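Local coordinates for protein oxalate oxidase (Hordeum vulgare, PDB 1FI2) that oxidises oxalate with molecular oxygen to carbon dioxide and hydrogen peroxide in the plant cell wall, using a bound manganese ion, and also has superoxide dismutase activity, at residues A[165-176]-A[190-201]. Numbering follows the deposited sequence.
Sequences LTLFGSDPPIPT and VELLKSKFAGGS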
loop_
_atom_site.group_PDB
_atom_site.type_symbol
_atom_site.label_atom_id
_atom_site.label_comp_id
_atom_site.label_asym_id
_atom_site.label_seq_id
_atom_site.Cartn_x
_atom_site.Cartn_y
_atom_site.Cartn_z
ATOM N N LEU A 165 -12.750 27.975 8.753
ATOM C CA LEU A 165 -11.588 28.791 8.408
ATOM C C LEU A 165 -11.200 28.670 6.942
ATOM O O LEU A 165 -10.869 29.684 6.318
ATOM C CB LEU A 165 -10.411 28.449 9.322
ATOM C CG LEU A 165 -9.092 29.187 9.083
ATOM C CD1 LEU A 165 -9.249 30.680 9.318
ATOM C CD2 LEU A 165 -7.996 28.622 9.980
ATOM N N THR A 166 -11.260 27.480 6.356
ATOM C CA THR A 166 -10.907 27.325 4.945
ATOM C C THR A 166 -11.936 27.976 4.034
ATOM O O THR A 166 -11.589 28.643 3.054
ATOM C CB THR A 166 -10.728 25.837 4.589
ATOM O OG1 THR A 166 -9.698 25.288 5.426
ATOM C CG2 THR A 166 -10.339 25.665 3.131
ATOM N N LEU A 167 -13.220 27.821 4.344
ATOM C CA LEU A 167 -14.282 28.396 3.544
ATOM C C LEU A 167 -14.303 29.925 3.533
ATOM O O LEU A 167 -14.553 30.529 2.486
ATOM C CB LEU A 167 -15.661 28.011 4.075
ATOM C CG LEU A 167 -16.530 26.909 3.523
ATOM C CD1 LEU A 167 -17.986 27.185 3.934
ATOM C CD2 LEU A 167 -16.475 26.741 2.013
ATOM N N PHE A 168 -14.116 30.535 4.702
ATOM C CA PHE A 168 -14.218 31.976 4.829
ATOM C C PHE A 168 -12.933 32.742 5.061
ATOM O O PHE A 168 -12.989 33.977 4.942
ATOM C CB PHE A 168 -15.209 32.286 5.979
ATOM C CG PHE A 168 -16.557 31.642 5.768
ATOM C CD1 PHE A 168 -16.986 30.617 6.595
ATOM C CD2 PHE A 168 -17.379 32.048 4.733
ATOM C CE1 PHE A 168 -18.217 30.016 6.399
ATOM C CE2 PHE A 168 -18.609 31.454 4.527
ATOM C CZ PHE A 168 -19.027 30.432 5.362
ATOM N N GLY A 169 -11.811 32.094 5.347
ATOM C CA GLY A 169 -10.584 32.815 5.636
ATOM C C GLY A 169 -9.325 32.206 5.041
ATOM O O GLY A 169 -8.260 32.282 5.663
ATOM N N SER A 170 -9.447 31.570 3.877
ATOM C CA SER A 170 -8.270 30.987 3.220
ATOM C C SER A 170 -7.334 32.103 2.798
ATOM O O SER A 170 -7.728 33.279 2.869
ATOM C CB SER A 170 -8.680 30.114 2.041
ATOM O OG SER A 170 -9.453 30.784 1.061
ATOM N N ASP A 171 -6.197 31.841 2.159
ATOM C CA ASP A 171 -5.308 32.914 1.711
ATOM C C ASP A 171 -4.952 32.839 0.238
ATOM O O ASP A 171 -4.108 32.022 -0.142
ATOM C CB ASP A 171 -4.010 32.847 2.536
ATOM C CG ASP A 171 -4.175 33.111 4.015
ATOM O OD1 ASP A 171 -4.484 34.262 4.393
ATOM O OD2 ASP A 171 -4.007 32.175 4.829
ATOM N N PRO A 172 -5.546 33.676 -0.603
ATOM C CA PRO A 172 -6.564 34.643 -0.243
ATOM C C PRO A 172 -7.960 34.045 -0.246
ATOM O O PRO A 172 -8.126 32.862 -0.543
ATOM C CB PRO A 172 -6.465 35.650 -1.395
ATOM C CG PRO A 172 -6.164 34.795 -2.579
ATOM C CD PRO A 172 -5.264 33.703 -2.069
ATOM N N PRO A 173 -8.939 34.710 0.354
ATOM C CA PRO A 173 -10.265 34.150 0.526
ATOM C C PRO A 173 -10.964 33.772 -0.771
ATOM O O PRO A 173 -10.731 34.364 -1.829
ATOM C CB PRO A 173 -11.044 35.254 1.238
ATOM C CG PRO A 173 -10.022 36.162 1.825
ATOM C CD PRO A 173 -8.830 36.084 0.902
ATOM N N ILE A 174 -11.839 32.773 -0.698
ATOM C CA ILE A 174 -12.620 32.339 -1.861
ATOM C C ILE A 174 -13.486 33.539 -2.242
ATOM O O ILE A 174 -14.064 34.184 -1.358
ATOM C CB ILE A 174 -13.506 31.135 -1.501
ATOM C CG1 ILE A 174 -12.656 29.940 -1.054
ATOM C CG2 ILE A 174 -14.401 30.740 -2.668
ATOM C CD1 ILE A 174 -13.433 28.809 -0.403
ATOM N N PRO A 175 -13.557 33.881 -3.517
ATOM C CA PRO A 175 -14.345 35.027 -3.950
ATOM C C PRO A 175 -15.755 34.960 -3.393
ATOM O O PRO A 175 -16.410 33.922 -3.453
ATOM C CB PRO A 175 -14.304 34.953 -5.469
ATOM C CG PRO A 175 -13.047 34.204 -5.776
ATOM C CD PRO A 175 -12.893 33.203 -4.652
ATOM N N THR A 176 -16.324 36.115 -3.046
ATOM C CA THR A 176 -17.696 36.176 -2.541
ATOM C C THR A 176 -18.723 35.593 -3.484
ATOM O O THR A 176 -19.546 34.770 -3.062
ATOM C CB THR A 176 -18.049 37.590 -2.052
ATOM O OG1 THR A 176 -17.257 37.846 -0.879
ATOM C CG2 THR A 176 -19.519 37.726 -1.687
ATOM N N VAL A 190 -22.447 36.466 3.282
ATOM C CA VAL A 190 -21.106 35.942 3.031
ATOM C C VAL A 190 -20.039 36.856 3.617
ATOM O O VAL A 190 -19.120 36.377 4.292
ATOM C CB VAL A 190 -20.862 35.711 1.531
ATOM C CG1 VAL A 190 -19.426 35.289 1.250
ATOM C CG2 VAL A 190 -21.827 34.656 1.001
ATOM N N GLU A 191 -20.178 38.171 3.429
ATOM C CA GLU A 191 -19.216 39.120 3.981
ATOM C C GLU A 191 -19.217 39.105 5.504
ATOM O O GLU A 191 -18.162 39.262 6.123
ATOM C CB GLU A 191 -19.432 40.527 3.432
ATOM C CG GLU A 191 -19.216 40.672 1.941
ATOM C CD GLU A 191 -17.805 40.485 1.438
ATOM O OE1 GLU A 191 -16.861 40.293 2.233
ATOM O OE2 GLU A 191 -17.611 40.524 0.199
ATOM N N LEU A 192 -20.372 38.906 6.136
ATOM C CA LEU A 192 -20.433 38.834 7.595
ATOM C C LEU A 192 -19.606 37.642 8.079
ATOM O O LEU A 192 -18.812 37.753 9.009
ATOM C CB LEU A 192 -21.870 38.709 8.085
ATOM C CG LEU A 192 -22.076 38.411 9.575
ATOM C CD1 LEU A 192 -21.699 39.612 10.427
ATOM C CD2 LEU A 192 -23.510 37.983 9.839
ATOM N N LEU A 193 -19.786 36.488 7.437
ATOM C CA LEU A 193 -19.016 35.293 7.775
ATOM C C LEU A 193 -17.526 35.511 7.573
ATOM O O LEU A 193 -16.722 35.190 8.455
ATOM C CB LEU A 193 -19.535 34.102 6.961
ATOM C CG LEU A 193 -20.882 33.539 7.436
ATOM C CD1 LEU A 193 -21.624 32.871 6.291
ATOM C CD2 LEU A 193 -20.676 32.564 8.589
ATOM N N LYS A 194 -17.124 36.102 6.448
ATOM C CA LYS A 194 -15.722 36.384 6.177
ATOM C C LYS A 194 -15.090 37.281 7.232
ATOM O O LYS A 194 -13.941 37.070 7.637
ATOM C CB LYS A 194 -15.529 37.034 4.804
ATOM C CG LYS A 194 -15.666 36.097 3.616
ATOM C CD LYS A 194 -15.311 36.823 2.323
ATOM C CE LYS A 194 -15.276 35.875 1.138
ATOM N NZ LYS A 194 -14.785 36.541 -0.102
ATOM N N SER A 195 -15.831 38.264 7.744
ATOM C CA SER A 195 -15.328 39.185 8.751
ATOM C C SER A 195 -14.938 38.494 10.050
ATOM O O SER A 195 -14.075 38.987 10.781
ATOM C CB SER A 195 -16.351 40.296 9.025
ATOM O OG SER A 195 -17.390 39.845 9.875
ATOM N N LYS A 196 -15.527 37.342 10.356
ATOM C CA LYS A 196 -15.223 36.593 11.560
ATOM C C LYS A 196 -13.961 35.747 11.445
ATOM O O LYS A 196 -13.456 35.261 12.461
ATOM C CB LYS A 196 -16.402 35.670 11.905
ATOM C CG LYS A 196 -17.762 36.349 11.910
ATOM C CD LYS A 196 -17.869 37.396 13.006
ATOM C CE LYS A 196 -19.239 38.056 13.000
ATOM N NZ LYS A 196 -19.344 39.100 14.059
ATOM N N PHE A 197 -13.483 35.500 10.227
ATOM C CA PHE A 197 -12.299 34.680 10.009
ATOM C C PHE A 197 -11.171 35.446 9.337
ATOM O O PHE A 197 -10.166 34.853 8.928
ATOM C CB PHE A 197 -12.638 33.431 9.176
ATOM C CG PHE A 197 -13.578 32.495 9.894
ATOM C CD1 PHE A 197 -14.946 32.651 9.772
ATOM C CD2 PHE A 197 -13.080 31.500 10.720
ATOM C CE1 PHE A 197 -15.811 31.820 10.455
ATOM C CE2 PHE A 197 -13.941 30.657 11.396
ATOM C CZ PHE A 197 -15.306 30.821 11.264
ATOM N N ALA A 198 -11.202 36.773 9.422
ATOM C CA ALA A 198 -10.172 37.619 8.832
ATOM C C ALA A 198 -8.844 37.582 9.570
ATOM O O ALA A 198 -7.800 37.925 9.005
ATOM C CB ALA A 198 -10.685 39.057 8.767
ATOM N N GLY A 199 -8.825 37.164 10.829
ATOM C CA GLY A 199 -7.637 37.088 11.645
ATOM C C GLY A 199 -6.683 35.954 11.327
ATOM O O GLY A 199 -5.529 35.982 11.770
ATOM N N GLY A 200 -7.142 34.924 10.628
ATOM C CA GLY A 200 -6.306 33.795 10.258
ATOM C C GLY A 200 -6.450 32.617 11.212
ATOM O O GLY A 200 -5.654 31.678 11.175
ATOM N N SER A 201 -7.464 32.660 12.069
ATOM C CA SER A 201 -7.710 31.589 13.025
ATOM C C SER A 201 -9.195 31.513 13.367
ATOM O O SER A 201 -9.609 30.530 14.014
ATOM C CB SER A 201 -6.877 31.787 14.290
ATOM O OG SER A 201 -7.185 33.017 14.925
ATOM O OXT SER A 201 -9.935 32.435 12.962
HETATM O O HOH W 1 -11.928 36.319 5.794
HETATM O O HOH W 2 -7.853 34.526 7.276
HETATM O O HOH W 3 -4.700 32.201 8.122
#
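Lys194 and Ile174 meet where the C-terminal helix 187-196 faces the loop that joins helices 163-169 and 176-183, among the helices that come after the last strand (161-162) of the cupin beta-jellyroll of germin. With its chain extended beyond CG (chi2 -174°), the lysine carries NZ to two acceptors: Ile174 O at 2.8 Å, with the donor tilted 20° from the carbonyl plane, and Thr176 OG1 at 2.9 Å. The threonine OG1 in turn donates to Glu191 OE2 at 2.9 Å, from above the carboxylate plane. OG1 is thus both acceptor and donor, and the nearby carboxylate probably helps to offset the ammonium charge. Replacing Lys194 by an alanine is likely to leave Ile174 O without this donor and Thr176 OG1 without its ammonium partner. Thr176 CG2 lies beside Val190 CG1, which closes this end with carbon contacts.

Next to this polar chain, Phe168 lies between Leu193 CB over one face, a CH-pi contact 3.8 Å from the ring centroid, and Leu167 CB over the opposite face; Leu183 of helix 176-183 also packs against the Phe168 side chain. Phe197 sets CD1 against Phe168 CB and CD2 against Leu165 CA, while Leu165 CD1 rests on the Gly200-Ser201 backbone. The terminal carboxylate of Ser201 forms a salt bridge with Arg184 of a second subunit, which ties the chain end to a neighbouring subunit of the hexamer.

Two waters link backbone carbonyls across the contact. One donates to Phe168 O and to Lys194 O; the second donates to Gly169 O at 2.8 Å and to Phe197 O at 2.9 Å.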